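Long-range contacts in RBSTP2229 gene product (PDB 1T6A), which is of unknown function but belongs to the DUF1885 family and joins a long helix to a small antiparallel sheet covered by a second helix: residues K67-I71 / D83-G89; F46-V50 / Q60-Y66; A98-K103 / L115-M121. All coordinates share one frame. Residue numbers count along the deposited sequence, not the author numbering.

Contact 1 (K67-I71 / D83-G89); sequences KGMAI and DIALPPG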
loop_
_atom_site.group_PDB
_atom_site.type_symbol
_atom_site.label_atom_id
_atom_site.label_comp_id
_atom_site.label_asym_id
_atom_site.label_seq_id
_atom_site.Cartn_x
_atom_site.Cartn_y
_atom_site.Cartn_z
ATOM N N LYS A 67 -7.836 6.154 12.702
ATOM C CA LYS A 67 -7.325 6.546 14.014
ATOM C C LYS A 67 -5.965 5.930 14.303
ATOM O O LYS A 67 -4.999 6.649 14.577
ATOM C CB LYS A 67 -8.296 6.165 15.116
ATOM C CG LYS A 67 -7.845 6.674 16.483
ATOM C CD LYS A 67 -9.008 6.750 17.483
ATOM C CE LYS A 67 -8.513 7.081 18.889
ATOM N NZ LYS A 67 -9.113 6.158 19.888
ATOM N N GLY A 68 -5.900 4.603 14.254
ATOM C CA GLY A 68 -4.673 3.882 14.488
ATOM C C GLY A 68 -4.852 2.513 15.137
ATOM O O GLY A 68 -5.967 2.015 15.331
HETATM N N MSE A 69 -3.720 1.906 15.465
HETATM C CA MSE A 69 -3.697 0.641 16.180
HETATM C C MSE A 69 -2.340 0.456 16.866
HETATM O O MSE A 69 -1.407 1.231 16.634
HETATM C CB MSE A 69 -3.954 -0.522 15.199
HETATM C CG MSE A 69 -2.814 -0.805 14.233
HETATM SE SE MSE A 69 -3.287 -1.994 12.729
HETATM C CE MSE A 69 -4.346 -0.721 11.663
ATOM N N ALA A 70 -2.241 -0.596 17.667
ATOM C CA ALA A 70 -1.074 -0.861 18.486
ATOM C C ALA A 70 -0.672 -2.309 18.314
ATOM O O ALA A 70 -1.521 -3.208 18.419
ATOM C CB ALA A 70 -1.413 -0.568 19.963
ATOM N N ILE A 71 0.600 -2.540 18.029
ATOM C CA ILE A 71 1.109 -3.869 17.760
ATOM C C ILE A 71 2.213 -4.198 18.743
ATOM O O ILE A 71 3.137 -3.416 18.924
ATOM C CB ILE A 71 1.645 -3.962 16.292
ATOM C CG1 ILE A 71 0.589 -3.444 15.307
ATOM C CG2 ILE A 71 2.042 -5.370 15.970
ATOM C CD1 ILE A 71 0.994 -3.506 13.837
ATOM N N ASP A 83 0.167 -9.388 18.718
ATOM C CA ASP A 83 -1.140 -8.845 19.036
ATOM C C ASP A 83 -1.321 -7.545 18.280
ATOM O O ASP A 83 -0.415 -6.722 18.261
ATOM C CB ASP A 83 -1.280 -8.496 20.525
ATOM C CG ASP A 83 -1.499 -9.708 21.421
ATOM O OD1 ASP A 83 -2.079 -10.712 20.966
ATOM O OD2 ASP A 83 -1.113 -9.742 22.624
ATOM N N ILE A 84 -2.501 -7.359 17.694
ATOM C CA ILE A 84 -2.899 -6.094 17.094
ATOM C C ILE A 84 -4.140 -5.627 17.809
ATOM O O ILE A 84 -5.191 -6.261 17.710
ATOM C CB ILE A 84 -3.158 -6.248 15.588
ATOM C CG1 ILE A 84 -1.888 -6.730 14.908
ATOM C CG2 ILE A 84 -3.631 -4.917 14.993
ATOM C CD1 ILE A 84 -2.102 -7.146 13.496
ATOM N N ALA A 85 -3.999 -4.546 18.570
ATOM C CA ALA A 85 -5.081 -3.963 19.342
ATOM C C ALA A 85 -5.616 -2.705 18.669
ATOM O O ALA A 85 -4.867 -1.772 18.381
ATOM C CB ALA A 85 -4.589 -3.617 20.771
ATOM N N LEU A 86 -6.919 -2.687 18.424
ATOM C CA LEU A 86 -7.596 -1.493 17.960
ATOM C C LEU A 86 -8.189 -0.744 19.148
ATOM O O LEU A 86 -8.875 -1.340 19.967
ATOM C CB LEU A 86 -8.723 -1.856 17.006
ATOM C CG LEU A 86 -8.329 -2.483 15.678
ATOM C CD1 LEU A 86 -9.595 -2.964 14.992
ATOM C CD2 LEU A 86 -7.608 -1.482 14.812
ATOM N N PRO A 87 -7.944 0.564 19.221
ATOM C CA PRO A 87 -8.482 1.383 20.308
ATOM C C PRO A 87 -9.992 1.579 20.172
ATOM O O PRO A 87 -10.550 1.284 19.104
ATOM C CB PRO A 87 -7.741 2.710 20.142
ATOM C CG PRO A 87 -7.457 2.788 18.664
ATOM C CD PRO A 87 -7.159 1.367 18.263
ATOM N N PRO A 88 -10.651 2.014 21.249
ATOM C CA PRO A 88 -12.109 2.226 21.256
ATOM C C PRO A 88 -12.657 3.057 20.095
ATOM O O PRO A 88 -13.721 2.722 19.565
ATOM C CB PRO A 88 -12.348 2.950 22.584
ATOM C CG PRO A 88 -11.276 2.422 23.468
ATOM C CD PRO A 88 -10.056 2.298 22.572
ATOM N N GLY A 89 -11.941 4.095 19.689
ATOM C CA GLY A 89 -12.412 4.935 18.593
ATOM C C GLY A 89 -12.037 4.473 17.183
ATOM O O GLY A 89 -12.184 5.234 16.234
#
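Met69, Ile71 and Ile84 form the apolar centre where strands 68-76 and 79-85 pair as a beta hairpin. Ile71 and Ile84 face each other in a non-hydrogen-bonded antiparallel pair, with Ile71 CG1 4.1 Å from Ile84 CG1. Met69, built as selenomethionine, brings its SE to 3.7 Å from Ile84 CG2, while its CB lies 3.8 Å from Leu86 CD2. These branched and flexible apolar chains suit a surface that helix 92-109 covers: Phe101 of that helix touches both isoleucines. Ala70 and Ala85 project from the other face of the sheet, where small methyl groups, CB to CB 4.5 Å, are enough.

The backbone joins the strands through this alanine pair. Ala70 N donates to Ala85 O at 3.0 Å and Ala85 N donates to Ala70 O at 2.8 Å, a reciprocal couple supplemented by a CA-H...O contact from Ile71 CA to Asp83 O at 3.3 Å. Two residues further along, proline has no amide hydrogen to offer, so regular pairing stops: Pro87 CD merely packs against Gly68 O at 3.2 Å. Gly68, at phi 148° and psi -174°, adopts a backbone conformation in which a CB would collide with the preceding carbonyl.

The polar residues lie at the ends. Asp83 turns its carboxylate away from segment 67-71 and forms a salt bridge with Arg74, farther along the same partner strand 68-76. At the opposite end the extended chain of Lys67 reaches over the Pro87-Gly89 loop, placing NZ 3.7 Å from Pro87 CB.

Contact 2 (F46-V50 / Q60-Y66); sequences FPYTV and QGDGRLY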
loop_
_atom_site.group_PDB
_atom_site.type_symbol
_atom_site.label_atom_id
_atom_site.label_comp_id
_atom_site.label_asym_id
_atom_site.label_seq_id
_atom_site.Cartn_x
_atom_site.Cartn_y
_atom_site.Cartn_z
ATOM N N PHE A 46 -1.347 1.936 3.215
ATOM C CA PHE A 46 -0.735 2.057 4.553
ATOM C C PHE A 46 -0.768 3.490 5.041
ATOM O O PHE A 46 0.266 4.186 5.069
ATOM C CB PHE A 46 0.693 1.538 4.540
ATOM C CG PHE A 46 1.240 1.248 5.903
ATOM C CD1 PHE A 46 0.893 0.089 6.572
ATOM C CD2 PHE A 46 2.119 2.139 6.514
ATOM C CE1 PHE A 46 1.411 -0.181 7.863
ATOM C CE2 PHE A 46 2.637 1.877 7.784
ATOM C CZ PHE A 46 2.279 0.716 8.455
ATOM N N PRO A 47 -1.950 3.941 5.423
ATOM C CA PRO A 47 -2.144 5.329 5.857
ATOM C C PRO A 47 -1.782 5.534 7.341
ATOM O O PRO A 47 -2.559 6.047 8.111
ATOM C CB PRO A 47 -3.634 5.536 5.630
ATOM C CG PRO A 47 -4.217 4.188 5.923
ATOM C CD PRO A 47 -3.206 3.166 5.478
ATOM N N TYR A 48 -0.589 5.122 7.726
ATOM C CA TYR A 48 -0.162 5.225 9.106
ATOM C C TYR A 48 1.266 5.710 9.182
ATOM O O TYR A 48 2.052 5.475 8.280
ATOM C CB TYR A 48 -0.260 3.859 9.791
ATOM C CG TYR A 48 -1.658 3.299 9.816
ATOM C CD1 TYR A 48 -2.611 3.791 10.710
ATOM C CD2 TYR A 48 -2.039 2.295 8.936
ATOM C CE1 TYR A 48 -3.904 3.282 10.730
ATOM C CE2 TYR A 48 -3.337 1.788 8.945
ATOM C CZ TYR A 48 -4.251 2.276 9.847
ATOM O OH TYR A 48 -5.520 1.777 9.858
ATOM N N THR A 49 1.582 6.371 10.287
ATOM C CA THR A 49 2.951 6.661 10.696
ATOM C C THR A 49 3.279 5.748 11.874
ATOM O O THR A 49 2.477 5.623 12.781
ATOM C CB THR A 49 3.033 8.132 11.162
ATOM O OG1 THR A 49 2.647 9.008 10.090
ATOM C CG2 THR A 49 4.470 8.520 11.491
ATOM N N VAL A 50 4.458 5.131 11.858
ATOM C CA VAL A 50 4.879 4.186 12.887
ATOM C C VAL A 50 5.818 4.831 13.924
ATOM O O VAL A 50 6.828 5.447 13.568
ATOM C CB VAL A 50 5.604 2.982 12.249
ATOM C CG1 VAL A 50 6.110 2.003 13.314
ATOM C CG2 VAL A 50 4.690 2.260 11.280
ATOM N N GLN A 60 -0.223 5.585 13.868
ATOM C CA GLN A 60 -1.097 6.750 13.914
ATOM C C GLN A 60 -1.682 7.004 12.522
ATOM O O GLN A 60 -0.959 7.158 11.545
ATOM C CB GLN A 60 -0.328 7.991 14.416
ATOM C CG GLN A 60 -1.178 9.284 14.482
ATOM C CD GLN A 60 -0.361 10.526 14.885
ATOM O OE1 GLN A 60 0.450 11.028 14.095
ATOM N NE2 GLN A 60 -0.573 11.012 16.108
ATOM N N GLY A 61 -3.008 7.068 12.449
ATOM C CA GLY A 61 -3.692 7.134 11.179
ATOM C C GLY A 61 -3.681 8.508 10.546
ATOM O O GLY A 61 -3.871 9.517 11.227
ATOM N N ASP A 62 -3.484 8.537 9.228
ATOM C CA ASP A 62 -3.568 9.775 8.454
ATOM C C ASP A 62 -5.018 10.202 8.300
ATOM O O ASP A 62 -5.859 9.408 7.872
ATOM C CB ASP A 62 -2.944 9.585 7.072
ATOM C CG ASP A 62 -1.473 9.280 7.144
ATOM O OD1 ASP A 62 -0.807 9.873 8.021
ATOM O OD2 ASP A 62 -0.886 8.469 6.384
ATOM N N GLY A 63 -5.314 11.448 8.666
ATOM C CA GLY A 63 -6.617 12.035 8.402
ATOM C C GLY A 63 -7.743 11.502 9.273
ATOM O O GLY A 63 -7.521 10.723 10.194
ATOM N N ARG A 64 -8.968 11.919 8.967
ATOM C CA ARG A 64 -10.132 11.608 9.809
ATOM C C ARG A 64 -10.590 10.144 9.693
ATOM O O ARG A 64 -11.283 9.632 10.577
ATOM C CB ARG A 64 -11.302 12.556 9.467
ATOM C CG ARG A 64 -12.081 12.217 8.174
ATOM C CD ARG A 64 -12.974 13.364 7.593
ATOM N NE ARG A 64 -13.134 13.268 6.125
ATOM C CZ ARG A 64 -12.168 13.527 5.230
ATOM N NH1 ARG A 64 -10.958 13.918 5.631
ATOM N NH2 ARG A 64 -12.402 13.391 3.919
ATOM N N LEU A 65 -10.200 9.472 8.614
ATOM C CA LEU A 65 -10.724 8.136 8.318
ATOM C C LEU A 65 -9.993 6.984 9.006
ATOM O O LEU A 65 -10.485 5.852 9.006
ATOM C CB LEU A 65 -10.759 7.917 6.809
ATOM C CG LEU A 65 -11.667 8.906 6.065
ATOM C CD1 LEU A 65 -11.647 8.641 4.604
ATOM C CD2 LEU A 65 -13.086 8.822 6.591
ATOM N N TYR A 66 -8.841 7.283 9.600
ATOM C CA TYR A 66 -8.007 6.291 10.266
ATOM C C TYR A 66 -7.512 6.838 11.606
ATOM O O TYR A 66 -6.843 7.868 11.643
ATOM C CB TYR A 66 -6.798 5.946 9.383
ATOM C CG TYR A 66 -7.169 5.424 8.011
ATOM C CD1 TYR A 66 -7.640 4.127 7.851
ATOM C CD2 TYR A 66 -7.094 6.238 6.884
ATOM C CE1 TYR A 66 -8.002 3.642 6.627
ATOM C CE2 TYR A 66 -7.452 5.750 5.622
ATOM C CZ TYR A 66 -7.911 4.452 5.509
ATOM O OH TYR A 66 -8.275 3.942 4.302
HETATM O O HOH W 1 1.686 7.685 6.155
HETATM O O HOH W 2 -0.008 9.463 10.296
#
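Three backbone hydrogen bonds hold segments 46-50 and 60-66 together. Thr49 and Gln60 form a hydrogen-bonded antiparallel pair, in which Thr49 N donates to Gln60 O and Gln60 N to Thr49 O, both at 2.9 Å. Beyond it, Asp62 N reaches Pro47 O, also at 2.9 Å. Proline can take part here because only its carbonyl is needed; it is the centre of an inverse gamma turn that leads from the end of helix 16-45 into the strand.

Water extends this polar edge. One molecule accepts from Thr49 OG1 at 2.7 Å and donates to Gln60 O at 2.8 Å and Asp62 OD1 at 2.4 Å, so the water bridges Thr49 OG1 and Asp62 OD1, which are 4.1 Å apart. A second water lies 3.1 Å from Tyr48 O and 2.7 Å from Asp62 OD2.

Packing takes over on the Tyr48 side. Gly61 sits across from Tyr48, and Tyr48 CD1 packs 3.5 Å from Gly61 CA; glycine suits this place because a CB would strike Tyr66 O. The Pro47 ring lies over the face of Tyr66 in a CH-pi contact, with Pro47 CG 3.5 Å from the centroid of the Tyr66 ring. The two tyrosine rings meet obliquely, and Tyr48 OH is hydrogen-bonded to Asp94 of helix 92-109, whose Lys97 also touches Pro47 and both tyrosines. This is the open end of a beta hairpin, strands 48-53 and 56-61, at one edge of the four-stranded antiparallel sheet.

Contact 3 (A98-K103 / L115-M121); sequences ANEFSK and LFSGRTM. With NO3 (nitrate ion), chain B.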
loop_
_atom_site.group_PDB
_atom_site.type_symbol
_atom_site.label_atom_id
_atom_site.label_comp_id
_atom_site.label_asym_id
_atom_site.label_seq_id
_atom_site.Cartn_x
_atom_site.Cartn_y
_atom_site.Cartn_z
ATOM N N ALA A 98 -6.210 -3.454 9.625
ATOM C CA ALA A 98 -5.685 -4.412 10.596
ATOM C C ALA A 98 -5.908 -5.810 10.066
ATOM O O ALA A 98 -5.039 -6.655 10.177
ATOM C CB ALA A 98 -6.366 -4.253 11.992
ATOM N N ASN A 99 -7.077 -6.053 9.488
ATOM C CA ASN A 99 -7.367 -7.359 8.906
ATOM C C ASN A 99 -6.371 -7.684 7.787
ATOM O O ASN A 99 -5.828 -8.777 7.747
ATOM C CB ASN A 99 -8.795 -7.401 8.347
ATOM C CG ASN A 99 -9.834 -7.685 9.402
ATOM O OD1 ASN A 99 -9.539 -8.281 10.446
ATOM N ND2 ASN A 99 -11.077 -7.268 9.132
ATOM N N GLU A 100 -6.109 -6.710 6.913
ATOM C CA GLU A 100 -5.176 -6.886 5.795
ATOM C C GLU A 100 -3.753 -7.213 6.274
ATOM O O GLU A 100 -3.125 -8.140 5.791
ATOM C CB GLU A 100 -5.142 -5.623 4.920
ATOM C CG GLU A 100 -6.392 -5.449 4.082
ATOM C CD GLU A 100 -6.623 -4.019 3.608
ATOM O OE1 GLU A 100 -5.641 -3.278 3.389
ATOM O OE2 GLU A 100 -7.805 -3.640 3.429
ATOM N N PHE A 101 -3.242 -6.437 7.213
ATOM C CA PHE A 101 -1.895 -6.661 7.710
ATOM C C PHE A 101 -1.784 -7.984 8.479
ATOM O O PHE A 101 -0.768 -8.649 8.387
ATOM C CB PHE A 101 -1.421 -5.501 8.588
ATOM C CG PHE A 101 -0.098 -5.743 9.203
ATOM C CD1 PHE A 101 1.042 -5.829 8.405
ATOM C CD2 PHE A 101 0.023 -5.955 10.574
ATOM C CE1 PHE A 101 2.264 -6.086 8.958
ATOM C CE2 PHE A 101 1.261 -6.207 11.135
ATOM C CZ PHE A 101 2.381 -6.272 10.333
ATOM N N SER A 102 -2.823 -8.353 9.218
ATOM C CA SER A 102 -2.781 -9.561 10.027
ATOM C C SER A 102 -2.700 -10.796 9.126
ATOM O O SER A 102 -1.900 -11.708 9.379
ATOM C CB SER A 102 -4.047 -9.698 10.884
ATOM O OG SER A 102 -4.171 -8.671 11.834
ATOM N N LYS A 103 -3.508 -10.811 8.067
ATOM C CA LYS A 103 -3.494 -11.920 7.115
ATOM C C LYS A 103 -2.150 -12.023 6.410
ATOM O O LYS A 103 -1.608 -13.097 6.292
ATOM C CB LYS A 103 -4.634 -11.790 6.101
ATOM C CG LYS A 103 -5.966 -12.153 6.705
ATOM C CD LYS A 103 -7.130 -11.607 5.889
ATOM C CE LYS A 103 -8.474 -11.932 6.542
ATOM N NZ LYS A 103 -9.593 -11.244 5.799
ATOM N N LEU A 115 -8.725 -13.791 14.251
ATOM C CA LEU A 115 -9.216 -12.491 13.824
ATOM C C LEU A 115 -10.273 -11.978 14.794
ATOM O O LEU A 115 -10.922 -12.766 15.479
ATOM C CB LEU A 115 -9.806 -12.611 12.433
ATOM C CG LEU A 115 -8.758 -12.913 11.350
ATOM C CD1 LEU A 115 -9.369 -13.577 10.137
ATOM C CD2 LEU A 115 -8.082 -11.642 10.929
ATOM N N PHE A 116 -10.474 -10.670 14.846
ATOM C CA PHE A 116 -11.402 -10.131 15.844
ATOM C C PHE A 116 -12.852 -10.454 15.480
ATOM O O PHE A 116 -13.721 -10.345 16.310
ATOM C CB PHE A 116 -11.205 -8.627 16.131
ATOM C CG PHE A 116 -11.200 -7.764 14.911
ATOM C CD1 PHE A 116 -12.389 -7.352 14.325
ATOM C CD2 PHE A 116 -10.006 -7.365 14.359
ATOM C CE1 PHE A 116 -12.374 -6.544 13.188
ATOM C CE2 PHE A 116 -9.968 -6.590 13.237
ATOM C CZ PHE A 116 -11.154 -6.165 12.645
ATOM N N SER A 117 -13.094 -10.878 14.247
ATOM C CA SER A 117 -14.409 -11.365 13.842
ATOM C C SER A 117 -14.794 -12.727 14.458
ATOM O O SER A 117 -15.908 -13.188 14.251
ATOM C CB SER A 117 -14.431 -11.531 12.321
ATOM O OG SER A 117 -13.671 -12.680 11.949
ATOM N N GLY A 118 -13.862 -13.383 15.158
ATOM C CA GLY A 118 -14.059 -14.726 15.677
ATOM C C GLY A 118 -13.579 -15.845 14.756
ATOM O O GLY A 118 -13.562 -16.990 15.141
ATOM N N ARG A 119 -13.173 -15.508 13.542
ATOM C CA ARG A 119 -12.636 -16.477 12.590
ATOM C C ARG A 119 -11.203 -16.847 12.947
ATOM O O ARG A 119 -10.428 -16.006 13.340
ATOM C CB ARG A 119 -12.670 -15.850 11.202
ATOM C CG ARG A 119 -12.328 -16.750 10.054
ATOM C CD ARG A 119 -12.390 -16.010 8.698
ATOM N NE ARG A 119 -11.680 -16.709 7.622
ATOM C CZ ARG A 119 -11.260 -16.129 6.501
ATOM N NH1 ARG A 119 -11.461 -14.834 6.280
ATOM N NH2 ARG A 119 -10.627 -16.848 5.586
ATOM N N THR A 120 -10.873 -18.123 12.805
ATOM C CA THR A 120 -9.527 -18.632 12.986
ATOM C C THR A 120 -8.997 -19.149 11.640
ATOM O O THR A 120 -9.674 -19.914 10.964
ATOM C CB THR A 120 -9.557 -19.759 14.032
ATOM O OG1 THR A 120 -9.808 -19.195 15.326
ATOM C CG2 THR A 120 -8.198 -20.419 14.188
HETATM N N MSE A 121 -7.797 -18.732 11.249
HETATM C CA MSE A 121 -7.157 -19.251 10.032
HETATM C C MSE A 121 -5.804 -19.904 10.391
HETATM O O MSE A 121 -4.974 -19.294 11.065
HETATM C CB MSE A 121 -6.936 -18.126 9.019
HETATM C CG MSE A 121 -8.157 -17.270 8.694
HETATM SE SE MSE A 121 -7.684 -15.799 7.465
HETATM C CE MSE A 121 -7.120 -16.939 6.004
HETATM N N NO3 B . -12.255 -12.017 8.620
HETATM O O1 NO3 B . -11.873 -10.861 9.313
HETATM O O2 NO3 B . -11.866 -12.205 7.281
HETATM O O3 NO3 B . -12.996 -12.978 9.304
HETATM O O HOH W 3 -11.715 -9.606 11.671
#
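A nitrate ion, probably from the crystallisation liquor, sits between two like charges here. Lys103 NZ and Arg119 NH1 are 4.1 Å apart, close for two cations, but both turn to the same oxygen: Lys103 NZ donates to NO3 O2 at 2.9 Å, and Arg119 NH1 makes a weak bond to NO3 O2 at 2.8 Å. Ser117 OG donates to NO3 O3 at 2.7 Å, and a water donates both to NO3 O1 at 2.7 Å and to Asn99 OD1 at 2.8 Å. The long lysine and arginine chains reach the ion from separate elements, so anion and water join helix and loop where direct hydrogen bonds between them are lacking.

The direct contact is van der Waals packing, in part of carbon against the polar Asn99 OD1. Asn99 and Lys103 stand one helical turn apart, and Leu115 lies against both: its CD2 is 3.7 Å from Asn99 OD1 and its CD1 4.1 Å from Lys103 CE. The methylene part of Lys103 thus packs while its amine stays polar, and Lys103 CE also meets Met121 SE (selenomethionine) at 4.1 Å. At the other end, Phe116 CE2 approaches Asn99 OD1 at 3.3 Å and presents its ring edge to the Ala98 methyl, small enough for this buried position.

In the loop, Ser117 OG also accepts from Arg119 N, forming an ST turn. Gly118 takes a positive phi of 93°, and the bonds Gly118 N to Leu115 O and Leu115 N to Arg119 O make a type I turn with a G1 bulge, a classic connection in a tight beta hairpin, here linking strands 111-114 and 120-123 beside helix 92-109.

Overall arrangement
From the N terminus, helix 16-45 runs into contact 2, which closes the hairpin of strands 48-53 and 56-61. The chain then enters contact 1, closing the next hairpin, and after helix 92-109 contact 3 brings the C-terminal hairpin back to that helix. The three loops follow in series, none nested or crossed. Contacts 1 and 2 share the four-stranded sheet: Lys67 O probably accepts from Gly61 N at 2.9 Å. Contacts 1 and 3 meet where Ile84 CD1 packs 3.8 Å from Phe101 CD2. Contacts 2 and 3 do not touch, their nearest atoms being about 5 Å apart; contact 1 touches both.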